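Local structure of ATP-dependent 6-phosphofructokinase isozyme 2 (Escherichia coli, 3UMO) at residues 46-51 with 262-267; 92-97 with 101-106; 171-176 with 192-197. The protein catalyses the ATP-dependent phosphorylation of D-fructose 6-phosphate to fructose 1,6-bisphosphate, the first committing step of glycolysis. All coordinates share one frame; numbering follows the deposited sequence.

Overall arrangement
After its first strands the chain enters helix 40-50, whose last turn packs against the end of helix 254-267, far along the sequence; interaction 1 thus closes a loop of 210 residues, and both other contacts are nested within it. Interaction 2 comes next, a hairpin with just three residues between its segments, on the four-stranded mixed sheet that meets the second subunit. Interaction 3 follows in series, joining helices 169-175 and 188-195 next to strand 183-184 at one edge of the parallel six-stranded sheet. Interactions 1 and 3 lie on opposite sides of the chain's centre, and the three centres are about 25 to 29 Å apart.

Interaction 1 of 3, residues 46-51 with 262-267; sequences RAIAHL and MTLKLA
Leu-264 reaches from helix 254-267 to the last turn of helix 40-50 and makes two apolar contacts there. One is with Ile-48: CD2 of Leu-264 comes within 4.1 Å of CG2 of Ile-48, while CG of Leu-264 lies 4.1 Å from CG1 of Ile-48, so the leucine fork sits against both branches of the isoleucine. The two side chains cross obliquely. The other methyl serves a different neighbour, with CD1 of Leu-264 at 3.9 Å from CB of Leu-51, the residue just past the helix end.

Ile-48 has a further partner one residue back on the facing helix. Its CG1 branch lies beside the backbone N (chi1 -78°) and, extended beyond that, carries CD1 to 4.1 Å from CG2 of Thr-263, the two side chains meeting at about a right angle. Thr-263 presents this methyl while its hydroxyl turns back to its own helix, where OG1 hydrogen-bonds to O of Val-259. No hydrogen bond links the two segments.

Ile-4 of the central strand 4-7 touches Ile-48, Thr-263 and Leu-264 alike, and Ile-133 and Val-135 of the neighbouring strand 133-137 also touch Thr-263. The contact is therefore helix-to-helix packing over the parallel beta-sheet of an alpha/beta fold, as in the ribokinase-like carbohydrate kinases.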
ATOM      1  N   ARG A  46       6.929 -32.264  -4.301  1.00 18.55           N
ATOM      2  CA  ARG A  46       5.469 -32.202  -4.360  1.00 25.10           C
ATOM      3  C   ARG A  46       4.976 -32.043  -5.801  1.00 26.05           C
ATOM      4  O   ARG A  46       4.010 -32.695  -6.214  1.00 21.82           O
ATOM      5  CB  ARG A  46       4.939 -31.077  -3.472  1.00 22.18           C
ATOM      6  CG  ARG A  46       5.253 -31.273  -1.991  1.00 24.73           C
ATOM      7  CD  ARG A  46       4.848 -30.056  -1.170  1.00 25.62           C
ATOM      8  NE  ARG A  46       3.400 -29.947  -1.023  1.00 28.82           N
ATOM      9  CZ  ARG A  46       2.720 -28.811  -1.147  1.00 35.12           C
ATOM     10  NH1 ARG A  46       3.357 -27.684  -1.425  1.00 32.03           N
ATOM     11  NH2 ARG A  46       1.401 -28.803  -0.993  1.00 34.63           N
ATOM     12  N   ALA A  47       5.652 -31.193  -6.569  1.00 20.71           N
ATOM     13  CA  ALA A  47       5.295 -30.989  -7.978  1.00 20.10           C
ATOM     14  C   ALA A  47       5.461 -32.284  -8.754  1.00 23.49           C
ATOM     15  O   ALA A  47       4.640 -32.627  -9.614  1.00 21.09           O
ATOM     16  CB  ALA A  47       6.149 -29.884  -8.600  1.00 20.93           C
ATOM     17  N   ILE A  48       6.528 -33.014  -8.445  1.00 18.80           N
ATOM     18  CA  ILE A  48       6.784 -34.274  -9.124  1.00 24.71           C
ATOM     19  C   ILE A  48       5.654 -35.264  -8.848  1.00 24.91           C
ATOM     20  O   ILE A  48       5.193 -35.958  -9.755  1.00 24.93           O
ATOM     21  CB  ILE A  48       8.162 -34.847  -8.741  1.00 21.04           C
ATOM     22  CG1 ILE A  48       9.250 -34.087  -9.508  1.00 22.25           C
ATOM     23  CG2 ILE A  48       8.224 -36.343  -9.029  1.00 23.61           C
ATOM     24  CD1 ILE A  48      10.685 -34.378  -9.039  1.00 22.31           C
ATOM     25  N   ALA A  49       5.186 -35.301  -7.605  1.00 24.45           N
ATOM     26  CA  ALA A  49       4.041 -36.135  -7.254  1.00 25.86           C
ATOM     27  C   ALA A  49       2.799 -35.751  -8.066  1.00 24.79           C
ATOM     28  O   ALA A  49       2.101 -36.625  -8.590  1.00 27.18           O
ATOM     29  CB  ALA A  49       3.755 -36.049  -5.760  1.00 26.23           C
ATOM     30  N   HIS A  50       2.525 -34.453  -8.174  1.00 23.59           N
ATOM     31  CA  HIS A  50       1.381 -33.979  -8.959  1.00 26.97           C
ATOM     32  C   HIS A  50       1.479 -34.432 -10.410  1.00 30.84           C
ATOM     33  O   HIS A  50       0.468 -34.754 -11.039  1.00 26.83           O
ATOM     34  CB  HIS A  50       1.271 -32.453  -8.931  1.00 24.41           C
ATOM     35  CG  HIS A  50       0.887 -31.897  -7.598  1.00 27.43           C
ATOM     36  ND1 HIS A  50       0.809 -32.676  -6.465  1.00 42.58           N
ATOM     37  CD2 HIS A  50       0.550 -30.642  -7.220  1.00 35.39           C
ATOM     38  CE1 HIS A  50       0.441 -31.922  -5.444  1.00 48.36           C
ATOM     39  NE2 HIS A  50       0.280 -30.685  -5.875  1.00 45.07           N
ATOM     40  N   LEU A  51       2.697 -34.450 -10.940  1.00 22.21           N
ATOM     41  CA  LEU A  51       2.894 -34.807 -12.342  1.00 23.27           C
ATOM     42  C   LEU A  51       2.966 -36.316 -12.565  1.00 28.76           C
ATOM     43  O   LEU A  51       3.176 -36.777 -13.685  1.00 29.88           O
ATOM     44  CB  LEU A  51       4.121 -34.102 -12.918  1.00 22.75           C
ATOM     45  CG  LEU A  51       4.064 -32.572 -12.878  1.00 24.67           C
ATOM     46  CD1 LEU A  51       5.338 -31.982 -13.470  1.00 23.14           C
ATOM     47  CD2 LEU A  51       2.832 -32.047 -13.605  1.00 24.29           C
ATOM     48  N   MET A 262      11.138 -30.547 -15.278  1.00 20.27           N
ATOM     49  CA  MET A 262      12.371 -30.759 -16.023  1.00 16.63           C
ATOM     50  C   MET A 262      13.166 -31.931 -15.461  1.00 22.36           C
ATOM     51  O   MET A 262      13.813 -32.663 -16.206  1.00 24.39           O
ATOM     52  CB  MET A 262      13.212 -29.479 -16.088  1.00 16.32           C
ATOM     53  CG  MET A 262      12.512 -28.388 -16.902  1.00 16.62           C
ATOM     54  SD  MET A 262      13.568 -27.000 -17.336  1.00 20.93           S
ATOM     55  CE  MET A 262      14.137 -26.447 -15.723  1.00 21.81           C
ATOM     56  N   THR A 263      13.087 -32.121 -14.147  1.00 23.28           N
ATOM     57  CA  THR A 263      13.748 -33.238 -13.484  1.00 19.95           C
ATOM     58  C   THR A 263      13.201 -34.569 -13.990  1.00 24.59           C
ATOM     59  O   THR A 263      13.959 -35.498 -14.276  1.00 27.00           O
ATOM     60  CB  THR A 263      13.560 -33.160 -11.957  1.00 21.20           C
ATOM     61  OG1 THR A 263      14.205 -31.983 -11.455  1.00 21.87           O
ATOM     62  CG2 THR A 263      14.151 -34.383 -11.277  1.00 19.73           C
ATOM     63  N   LEU A 264      11.880 -34.663 -14.087  1.00 21.54           N
ATOM     64  CA  LEU A 264      11.248 -35.867 -14.620  1.00 21.65           C
ATOM     65  C   LEU A 264      11.679 -36.137 -16.055  1.00 23.80           C
ATOM     66  O   LEU A 264      11.953 -37.279 -16.422  1.00 29.72           O
ATOM     67  CB  LEU A 264       9.726 -35.751 -14.546  1.00 21.72           C
ATOM     68  CG  LEU A 264       9.133 -36.027 -13.168  1.00 28.70           C
ATOM     69  CD1 LEU A 264       7.668 -35.597 -13.128  1.00 26.39           C
ATOM     70  CD2 LEU A 264       9.272 -37.505 -12.824  1.00 29.61           C
ATOM     71  N   LYS A 265      11.741 -35.085 -16.866  1.00 21.75           N
ATOM     72  CA  LYS A 265      12.201 -35.234 -18.247  1.00 24.42           C
ATOM     73  C   LYS A 265      13.658 -35.661 -18.289  1.00 26.42           C
ATOM     74  O   LYS A 265      14.058 -36.461 -19.142  1.00 29.50           O
ATOM     75  CB  LYS A 265      12.009 -33.940 -19.042  1.00 25.10           C
ATOM     76  CG  LYS A 265      10.573 -33.689 -19.495  1.00 29.24           C
ATOM     77  CD  LYS A 265      10.023 -34.882 -20.275  1.00 31.97           C
ATOM     78  CE  LYS A 265       8.654 -34.585 -20.870  1.00 34.03           C
ATOM     79  NZ  LYS A 265       8.082 -35.783 -21.555  1.00 40.93           N
ATOM     80  N   LEU A 266      14.455 -35.127 -17.368  1.00 25.79           N
ATOM     81  CA  LEU A 266      15.875 -35.468 -17.309  1.00 28.30           C
ATOM     82  C   LEU A 266      16.035 -36.951 -16.971  1.00 34.07           C
ATOM     83  O   LEU A 266      16.885 -37.646 -17.540  1.00 32.40           O
ATOM     84  CB  LEU A 266      16.588 -34.586 -16.282  1.00 33.38           C
ATOM     85  CG  LEU A 266      18.080 -34.295 -16.483  1.00 48.60           C
ATOM     86  CD1 LEU A 266      18.936 -35.297 -15.738  1.00 51.51           C
ATOM     87  CD2 LEU A 266      18.443 -34.288 -17.962  1.00 53.57           C
ATOM     88  N   ALA A 267      15.193 -37.439 -16.062  1.00 30.85           N
ATOM     89  CA  ALA A 267      15.220 -38.846 -15.666  1.00 29.65           C
ATOM     90  C   ALA A 267      14.820 -39.767 -16.814  1.00 37.08           C
ATOM     91  O   ALA A 267      15.206 -40.937 -16.845  1.00 38.11           O
ATOM     92  CB  ALA A 267      14.327 -39.080 -14.465  1.00 26.20           C
TER

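Interaction 2 of 3, residues 92-97 with 101-106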
ATOM      1  N   ASN A  92       7.369 -19.516   7.350  1.00 18.82           N
ATOM      2  CA  ASN A  92       7.099 -18.330   6.541  1.00 18.93           C
ATOM      3  C   ASN A  92       5.603 -18.038   6.555  1.00 25.30           C
ATOM      4  O   ASN A  92       4.802 -18.909   6.895  1.00 24.43           O
ATOM      5  CB  ASN A  92       7.613 -18.491   5.107  1.00 21.92           C
ATOM      6  CG  ASN A  92       9.117 -18.572   5.041  1.00 23.55           C
ATOM      7  OD1 ASN A  92       9.808 -18.006   5.885  1.00 23.34           O
ATOM      8  ND2 ASN A  92       9.634 -19.284   4.048  1.00 27.77           N
ATOM      9  N   LEU A  93       5.229 -16.813   6.201  1.00 21.79           N
ATOM     10  CA  LEU A  93       3.830 -16.412   6.283  1.00 22.28           C
ATOM     11  C   LEU A  93       3.278 -15.939   4.946  1.00 23.68           C
ATOM     12  O   LEU A  93       3.850 -15.050   4.305  1.00 21.02           O
ATOM     13  CB  LEU A  93       3.636 -15.315   7.335  1.00 19.32           C
ATOM     14  CG  LEU A  93       2.182 -14.902   7.599  1.00 27.71           C
ATOM     15  CD1 LEU A  93       1.374 -16.064   8.165  1.00 26.52           C
ATOM     16  CD2 LEU A  93       2.093 -13.681   8.517  1.00 23.75           C
ATOM     17  N   HIS A  94       2.154 -16.536   4.549  1.00 18.13           N
ATOM     18  CA  HIS A  94       1.427 -16.155   3.346  1.00 18.96           C
ATOM     19  C   HIS A  94       0.129 -15.506   3.797  1.00 18.84           C
ATOM     20  O   HIS A  94      -0.673 -16.132   4.492  1.00 23.17           O
ATOM     21  CB  HIS A  94       1.124 -17.403   2.505  1.00 23.58           C
ATOM     22  CG  HIS A  94       0.327 -17.132   1.265  1.00 28.97           C
ATOM     23  ND1 HIS A  94      -1.048 -17.015   1.274  1.00 30.44           N
ATOM     24  CD2 HIS A  94       0.709 -16.985  -0.024  1.00 28.25           C
ATOM     25  CE1 HIS A  94      -1.475 -16.791   0.041  1.00 27.69           C
ATOM     26  NE2 HIS A  94      -0.429 -16.769  -0.764  1.00 27.95           N
ATOM     27  N   VAL A  95      -0.086 -14.252   3.410  1.00 18.75           N
ATOM     28  CA  VAL A  95      -1.302 -13.549   3.809  1.00 18.85           C
ATOM     29  C   VAL A  95      -2.169 -13.191   2.611  1.00 20.90           C
ATOM     30  O   VAL A  95      -1.735 -12.464   1.715  1.00 20.97           O
ATOM     31  CB  VAL A  95      -0.977 -12.243   4.564  1.00 20.58           C
ATOM     32  CG1 VAL A  95      -2.267 -11.574   5.053  1.00 25.53           C
ATOM     33  CG2 VAL A  95      -0.034 -12.507   5.718  1.00 19.28           C
ATOM     34  N   HIS A  96      -3.401 -13.687   2.598  1.00 19.89           N
ATOM     35  CA  HIS A  96      -4.354 -13.282   1.574  1.00 20.96           C
ATOM     36  C   HIS A  96      -5.208 -12.125   2.088  1.00 25.07           C
ATOM     37  O   HIS A  96      -5.787 -12.213   3.170  1.00 24.71           O
ATOM     38  CB  HIS A  96      -5.263 -14.440   1.191  1.00 24.17           C
ATOM     39  CG  HIS A  96      -6.248 -14.088   0.122  1.00 27.77           C
ATOM     40  ND1 HIS A  96      -5.937 -14.163  -1.220  1.00 31.90           N
ATOM     41  CD2 HIS A  96      -7.514 -13.622   0.192  1.00 27.62           C
ATOM     42  CE1 HIS A  96      -6.986 -13.778  -1.932  1.00 33.97           C
ATOM     43  NE2 HIS A  96      -7.954 -13.442  -1.094  1.00 30.01           N
ATOM     44  N   VAL A  97      -5.274 -11.037   1.322  1.00 22.12           N
ATOM     45  CA  VAL A  97      -6.109  -9.897   1.686  1.00 24.28           C
ATOM     46  C   VAL A  97      -7.436  -9.963   0.927  1.00 23.13           C
ATOM     47  O   VAL A  97      -7.473  -9.852  -0.301  1.00 23.36           O
ATOM     48  CB  VAL A  97      -5.392  -8.555   1.430  1.00 27.23           C
ATOM     49  CG1 VAL A  97      -6.240  -7.414   1.952  1.00 22.96           C
ATOM     50  CG2 VAL A  97      -4.021  -8.552   2.100  1.00 25.00           C
ATOM     51  N   GLY A 101      -7.793  -9.123  -2.978  1.00 29.42           N
ATOM     52  CA  GLY A 101      -7.464 -10.395  -3.599  1.00 29.46           C
ATOM     53  C   GLY A 101      -5.961 -10.606  -3.713  1.00 26.85           C
ATOM     54  O   GLY A 101      -5.500 -11.585  -4.312  1.00 27.99           O
ATOM     55  N   GLU A 102      -5.198  -9.679  -3.143  1.00 25.86           N
ATOM     56  CA  GLU A 102      -3.739  -9.726  -3.200  1.00 23.27           C
ATOM     57  C   GLU A 102      -3.170 -10.684  -2.155  1.00 24.23           C
ATOM     58  O   GLU A 102      -3.783 -10.922  -1.114  1.00 27.17           O
ATOM     59  CB  GLU A 102      -3.161  -8.321  -2.992  1.00 28.35           C
ATOM     60  CG  GLU A 102      -3.471  -7.346  -4.134  1.00 39.62           C
ATOM     61  CD  GLU A 102      -2.913  -5.953  -3.891  1.00 60.18           C
ATOM     62  OE1 GLU A 102      -2.644  -5.613  -2.717  1.00 66.65           O
ATOM     63  OE2 GLU A 102      -2.743  -5.198  -4.875  1.00 65.20           O
ATOM     64  N   GLN A 103      -1.996 -11.234  -2.440  1.00 18.86           N
ATOM     65  CA  GLN A 103      -1.314 -12.104  -1.492  1.00 19.52           C
ATOM     66  C   GLN A 103       0.031 -11.501  -1.139  1.00 24.91           C
ATOM     67  O   GLN A 103       0.707 -10.934  -1.994  1.00 22.33           O
ATOM     68  CB  GLN A 103      -1.130 -13.512  -2.056  1.00 21.81           C
ATOM     69  CG  GLN A 103      -0.351 -13.562  -3.364  1.00 24.41           C
ATOM     70  CD  GLN A 103      -0.344 -14.941  -3.977  1.00 30.73           C
ATOM     71  OE1 GLN A 103      -0.374 -15.949  -3.266  1.00 30.14           O
ATOM     72  NE2 GLN A 103      -0.303 -14.999  -5.305  1.00 26.53           N
ATOM     73  N   TYR A 104       0.399 -11.615   0.130  1.00 19.30           N
ATOM     74  CA  TYR A 104       1.671 -11.101   0.619  1.00 16.91           C
ATOM     75  C   TYR A 104       2.478 -12.246   1.183  1.00 22.51           C
ATOM     76  O   TYR A 104       1.955 -13.097   1.898  1.00 20.14           O
ATOM     77  CB  TYR A 104       1.434 -10.015   1.669  1.00 18.30           C
ATOM     78  CG  TYR A 104       0.875  -8.743   1.068  1.00 19.49           C
ATOM     79  CD1 TYR A 104       1.714  -7.688   0.717  1.00 21.52           C
ATOM     80  CD2 TYR A 104      -0.488  -8.611   0.818  1.00 19.55           C
ATOM     81  CE1 TYR A 104       1.213  -6.535   0.156  1.00 20.95           C
ATOM     82  CE2 TYR A 104      -1.000  -7.456   0.254  1.00 22.91           C
ATOM     83  CZ  TYR A 104      -0.146  -6.424  -0.077  1.00 24.16           C
ATOM     84  OH  TYR A 104      -0.660  -5.278  -0.635  1.00 26.72           O
ATOM     85  N   ARG A 105       3.767 -12.266   0.872  1.00 17.24           N
ATOM     86  CA  ARG A 105       4.583 -13.427   1.187  1.00 16.52           C
ATOM     87  C   ARG A 105       5.815 -12.998   1.947  1.00 17.75           C
ATOM     88  O   ARG A 105       6.710 -12.379   1.384  1.00 19.90           O
ATOM     89  CB  ARG A 105       4.983 -14.135  -0.104  1.00 22.28           C
ATOM     90  CG  ARG A 105       3.792 -14.597  -0.935  1.00 22.26           C
ATOM     91  CD  ARG A 105       4.198 -14.802  -2.387  1.00 27.05           C
ATOM     92  NE  ARG A 105       5.112 -15.929  -2.540  1.00 24.25           N
ATOM     93  CZ  ARG A 105       5.819 -16.187  -3.641  1.00 22.06           C
ATOM     94  NH1 ARG A 105       5.737 -15.394  -4.702  1.00 23.62           N
ATOM     95  NH2 ARG A 105       6.617 -17.242  -3.677  1.00 21.39           N
ATOM     96  N   PHE A 106       5.861 -13.325   3.231  1.00 17.17           N
ATOM     97  CA  PHE A 106       6.994 -12.932   4.058  1.00 16.98           C
ATOM     98  C   PHE A 106       7.914 -14.123   4.246  1.00 22.27           C
ATOM     99  O   PHE A 106       7.550 -15.112   4.887  1.00 21.67           O
ATOM    100  CB  PHE A 106       6.495 -12.363   5.388  1.00 18.08           C
ATOM    101  CG  PHE A 106       5.552 -11.212   5.210  1.00 17.21           C
ATOM    102  CD1 PHE A 106       4.180 -11.423   5.145  1.00 18.34           C
ATOM    103  CD2 PHE A 106       6.033  -9.923   5.036  1.00 17.18           C
ATOM    104  CE1 PHE A 106       3.302 -10.370   4.942  1.00 19.17           C
ATOM    105  CE2 PHE A 106       5.160  -8.857   4.838  1.00 17.63           C
ATOM    106  CZ  PHE A 106       3.789  -9.082   4.791  1.00 21.19           C
TER
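Val-95 and Tyr-104 form the central hydrogen-bonded pair of an antiparallel beta hairpin, strands 93-97 and 103-107, the last two at one end of the strands this chain gives to the mixed sheet. Two backbone bonds join them, and two more join Leu-93 and Phe-106. Towards the turn, Val-97 N donates to Glu-102 O almost perfectly straight (179°), and Val-97 O accepts from Gly-101 N through a more bent bond.

The tight side is apolar, with Leu-93, Val-95, Tyr-104 and Phe-106 on one face. CG2 of Val-95 meets the edge of the Phe-106 ring at CE1, 4.0 Å away. Val-97 adds its CG2, 3.7 Å from CE2 of Tyr-104; that branch lies beside the backbone N (chi1 -174° for CG1), which directs it to the ring. Phe-106 also meets Phe-106 of the second subunit, and the sheet runs on across that dimer interface.

The other face, with His-94, His-96, Gln-103 and Arg-105, is polar and less closed. His-96 makes looser contacts near the turn, its CE1 3.6 Å from O of the exposed Gly-101. Arg-105 lays CG 4.0 Å from CD2 of His-94 and sends its NH1 to the backbone O of Glu-25 of the second subunit. The amide of Gln-103 is shared: NE2 hydrogen-bonds to Ser-250, a potassium-site residue, and to Glu-25 of the second subunit, leaving OE1 for His-94. There NE2 of His-94 donates to OE1 of Gln-103 at 2.6 Å, on a lone pair and close to the imidazole plane, with ring and amide planes 85° apart.

Interaction 3 of 3, residues 171-176 with 192-197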
ATOM      1  N   ALA A 171      25.288 -19.041  -2.643  1.00 34.85           N
ATOM      2  CA  ALA A 171      25.009 -20.473  -2.646  1.00 35.32           C
ATOM      3  C   ALA A 171      24.994 -21.046  -4.068  1.00 30.63           C
ATOM      4  O   ALA A 171      25.512 -22.135  -4.310  1.00 35.63           O
ATOM      5  CB  ALA A 171      23.689 -20.765  -1.934  1.00 32.88           C
ATOM      6  N   LEU A 172      24.408 -20.309  -5.006  1.00 31.06           N
ATOM      7  CA  LEU A 172      24.351 -20.766  -6.396  1.00 28.72           C
ATOM      8  C   LEU A 172      25.754 -20.820  -7.006  1.00 31.99           C
ATOM      9  O   LEU A 172      26.121 -21.789  -7.675  1.00 35.85           O
ATOM     10  CB  LEU A 172      23.435 -19.860  -7.227  1.00 31.87           C
ATOM     11  CG  LEU A 172      23.280 -20.210  -8.712  1.00 37.45           C
ATOM     12  CD1 LEU A 172      22.696 -21.611  -8.894  1.00 32.82           C
ATOM     13  CD2 LEU A 172      22.406 -19.177  -9.417  1.00 32.14           C
ATOM     14  N   SER A 173      26.540 -19.776  -6.772  1.00 28.66           N
ATOM     15  CA  SER A 173      27.914 -19.754  -7.259  1.00 33.63           C
ATOM     16  C   SER A 173      28.725 -20.896  -6.647  1.00 27.66           C
ATOM     17  O   SER A 173      29.537 -21.524  -7.323  1.00 35.05           O
ATOM     18  CB  SER A 173      28.579 -18.411  -6.947  1.00 36.77           C
ATOM     19  OG  SER A 173      27.863 -17.340  -7.536  1.00 43.77           O
ATOM     20  N   ALA A 174      28.494 -21.158  -5.366  1.00 36.32           N
ATOM     21  CA  ALA A 174      29.235 -22.196  -4.654  1.00 41.99           C
ATOM     22  C   ALA A 174      28.842 -23.576  -5.162  1.00 41.39           C
ATOM     23  O   ALA A 174      29.662 -24.489  -5.216  1.00 43.47           O
ATOM     24  CB  ALA A 174      28.990 -22.093  -3.155  1.00 37.84           C
ATOM     25  N   ALA A 175      27.576 -23.715  -5.537  1.00 39.08           N
ATOM     26  CA  ALA A 175      27.053 -24.989  -6.015  1.00 41.94           C
ATOM     27  C   ALA A 175      27.600 -25.315  -7.398  1.00 36.23           C
ATOM     28  O   ALA A 175      27.672 -26.479  -7.788  1.00 49.55           O
ATOM     29  CB  ALA A 175      25.526 -24.960  -6.034  1.00 39.65           C
ATOM     30  N   LEU A 176      27.977 -24.276  -8.136  1.00 37.57           N
ATOM     31  CA  LEU A 176      28.484 -24.424  -9.498  1.00 38.10           C
ATOM     32  C   LEU A 176      30.005 -24.336  -9.555  1.00 45.44           C
ATOM     33  O   LEU A 176      30.598 -24.381 -10.636  1.00 44.37           O
ATOM     34  CB  LEU A 176      27.890 -23.342 -10.401  1.00 44.82           C
ATOM     35  CG  LEU A 176      26.527 -23.589 -11.044  1.00 47.32           C
ATOM     36  CD1 LEU A 176      25.759 -22.289 -11.134  1.00 46.36           C
ATOM     37  CD2 LEU A 176      26.701 -24.194 -12.430  1.00 47.09           C
ATOM     38  N   SER A 192      21.919 -13.013 -13.524  1.00 21.50           N
ATOM     39  CA  SER A 192      22.676 -11.767 -13.441  1.00 21.67           C
ATOM     40  C   SER A 192      23.653 -11.786 -12.271  1.00 29.95           C
ATOM     41  O   SER A 192      24.808 -11.379 -12.411  1.00 24.03           O
ATOM     42  CB  SER A 192      21.734 -10.573 -13.306  1.00 25.60           C
ATOM     43  OG  SER A 192      22.476  -9.381 -13.115  1.00 34.66           O
ATOM     44  N   ALA A 193      23.201 -12.265 -11.117  1.00 25.88           N
ATOM     45  CA  ALA A 193      24.069 -12.285  -9.937  1.00 29.17           C
ATOM     46  C   ALA A 193      25.190 -13.301 -10.111  1.00 32.77           C
ATOM     47  O   ALA A 193      26.332 -13.065  -9.701  1.00 34.14           O
ATOM     48  CB  ALA A 193      23.267 -12.583  -8.683  1.00 30.42           C
ATOM     49  N   LEU A 194      24.855 -14.426 -10.732  1.00 26.49           N
ATOM     50  CA  LEU A 194      25.812 -15.497 -10.980  1.00 27.55           C
ATOM     51  C   LEU A 194      26.978 -15.062 -11.873  1.00 30.93           C
ATOM     52  O   LEU A 194      28.142 -15.281 -11.524  1.00 29.79           O
ATOM     53  CB  LEU A 194      25.101 -16.707 -11.583  1.00 23.17           C
ATOM     54  CG  LEU A 194      25.991 -17.901 -11.919  1.00 33.19           C
ATOM     55  CD1 LEU A 194      26.770 -18.355 -10.690  1.00 37.98           C
ATOM     56  CD2 LEU A 194      25.147 -19.035 -12.462  1.00 37.87           C
ATOM     57  N   VAL A 195      26.677 -14.451 -13.017  1.00 30.36           N
ATOM     58  CA  VAL A 195      27.745 -13.969 -13.910  1.00 33.43           C
ATOM     59  C   VAL A 195      28.282 -12.596 -13.508  1.00 36.41           C
ATOM     60  O   VAL A 195      29.224 -12.081 -14.118  1.00 33.45           O
ATOM     61  CB  VAL A 195      27.305 -13.917 -15.391  1.00 31.65           C
ATOM     62  CG1 VAL A 195      26.969 -15.311 -15.899  1.00 35.22           C
ATOM     63  CG2 VAL A 195      26.129 -12.965 -15.568  1.00 30.12           C
ATOM     64  N   ASN A 196      27.676 -12.014 -12.477  1.00 29.65           N
ATOM     65  CA  ASN A 196      28.079 -10.715 -11.941  1.00 36.18           C
ATOM     66  C   ASN A 196      28.089  -9.567 -12.954  1.00 39.80           C
ATOM     67  O   ASN A 196      29.067  -8.818 -13.057  1.00 41.24           O
ATOM     68  CB  ASN A 196      29.434 -10.805 -11.224  1.00 39.91           C
ATOM     69  CG  ASN A 196      29.696  -9.609 -10.328  1.00 47.87           C
ATOM     70  OD1 ASN A 196      28.769  -8.903  -9.929  1.00 47.15           O
ATOM     71  ND2 ASN A 196      30.964  -9.370 -10.014  1.00 45.89           N
ATOM     72  N   ARG A 197      26.997  -9.429 -13.700  1.00 34.72           N
ATOM     73  CA  ARG A 197      26.811  -8.257 -14.548  1.00 40.48           C
ATOM     74  C   ARG A 197      25.337  -8.011 -14.834  1.00 37.10           C
ATOM     75  O   ARG A 197      24.517  -8.940 -14.795  1.00 32.77           O
ATOM     76  CB  ARG A 197      27.623  -8.361 -15.852  1.00 45.18           C
ATOM     77  CG  ARG A 197      27.269  -9.543 -16.740  1.00 40.03           C
ATOM     78  CD  ARG A 197      28.017  -9.488 -18.067  1.00 39.91           C
ATOM     79  NE  ARG A 197      27.726 -10.649 -18.906  1.00 39.36           N
ATOM     80  CZ  ARG A 197      28.399 -11.794 -18.851  1.00 37.53           C
ATOM     81  NH1 ARG A 197      29.406 -11.929 -17.999  1.00 50.69           N
ATOM     82  NH2 ARG A 197      28.071 -12.801 -19.651  1.00 42.89           N
TER
HETATM   83  O   HOH W   1      29.429 -15.681  -9.166  1.00 49.86           O
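Leu-194 supplies the apolar part of this contact, entering between side chains of helix 169-175 and the residue that follows it. Its CD2 methyl meets two leucines: it lies 3.6 Å from CD1 of Leu-176 and 4.1 Å from CD2 of Leu-172. Leu-194 crosses both at about a right angle. With CG anti to the backbone N (chi1 179°), the fork of Leu-194 also brings CD1 to the other helix, 3.5 Å from OG of Ser-173. An alanine here is likely to leave the methyls of Leu-172 and Leu-176 without this partner and open a gap between the two segments.

Helices 169-175 and 188-195 precede and follow strand 183-184 in the chain, an outermost strand of the parallel sheet in this alpha/beta kinase fold, whose Val-184 touches both Leu-172 and Leu-176. Leu-194 also meets Ile-212 of helix 204-214.

The polar link across the contact runs through water. One molecule donates to O of Leu-194 at 2.7 Å and is hydrogen-bonded to OG of Ser-173 at 2.8 Å, bridging a backbone carbonyl to a side-chain hydroxyl.

Within 192-197, a Schellman motif ends the helix: Asn-196 takes positive phi, and Arg-197 N bonds back to Ser-192 O, with a weak bond from Asn-196 N to Ala-193 O inside it. The Ser-192 hydroxyl closes the same turn again, OG donating to Arg-197 O at 2.7 Å from above the carbonyl plane.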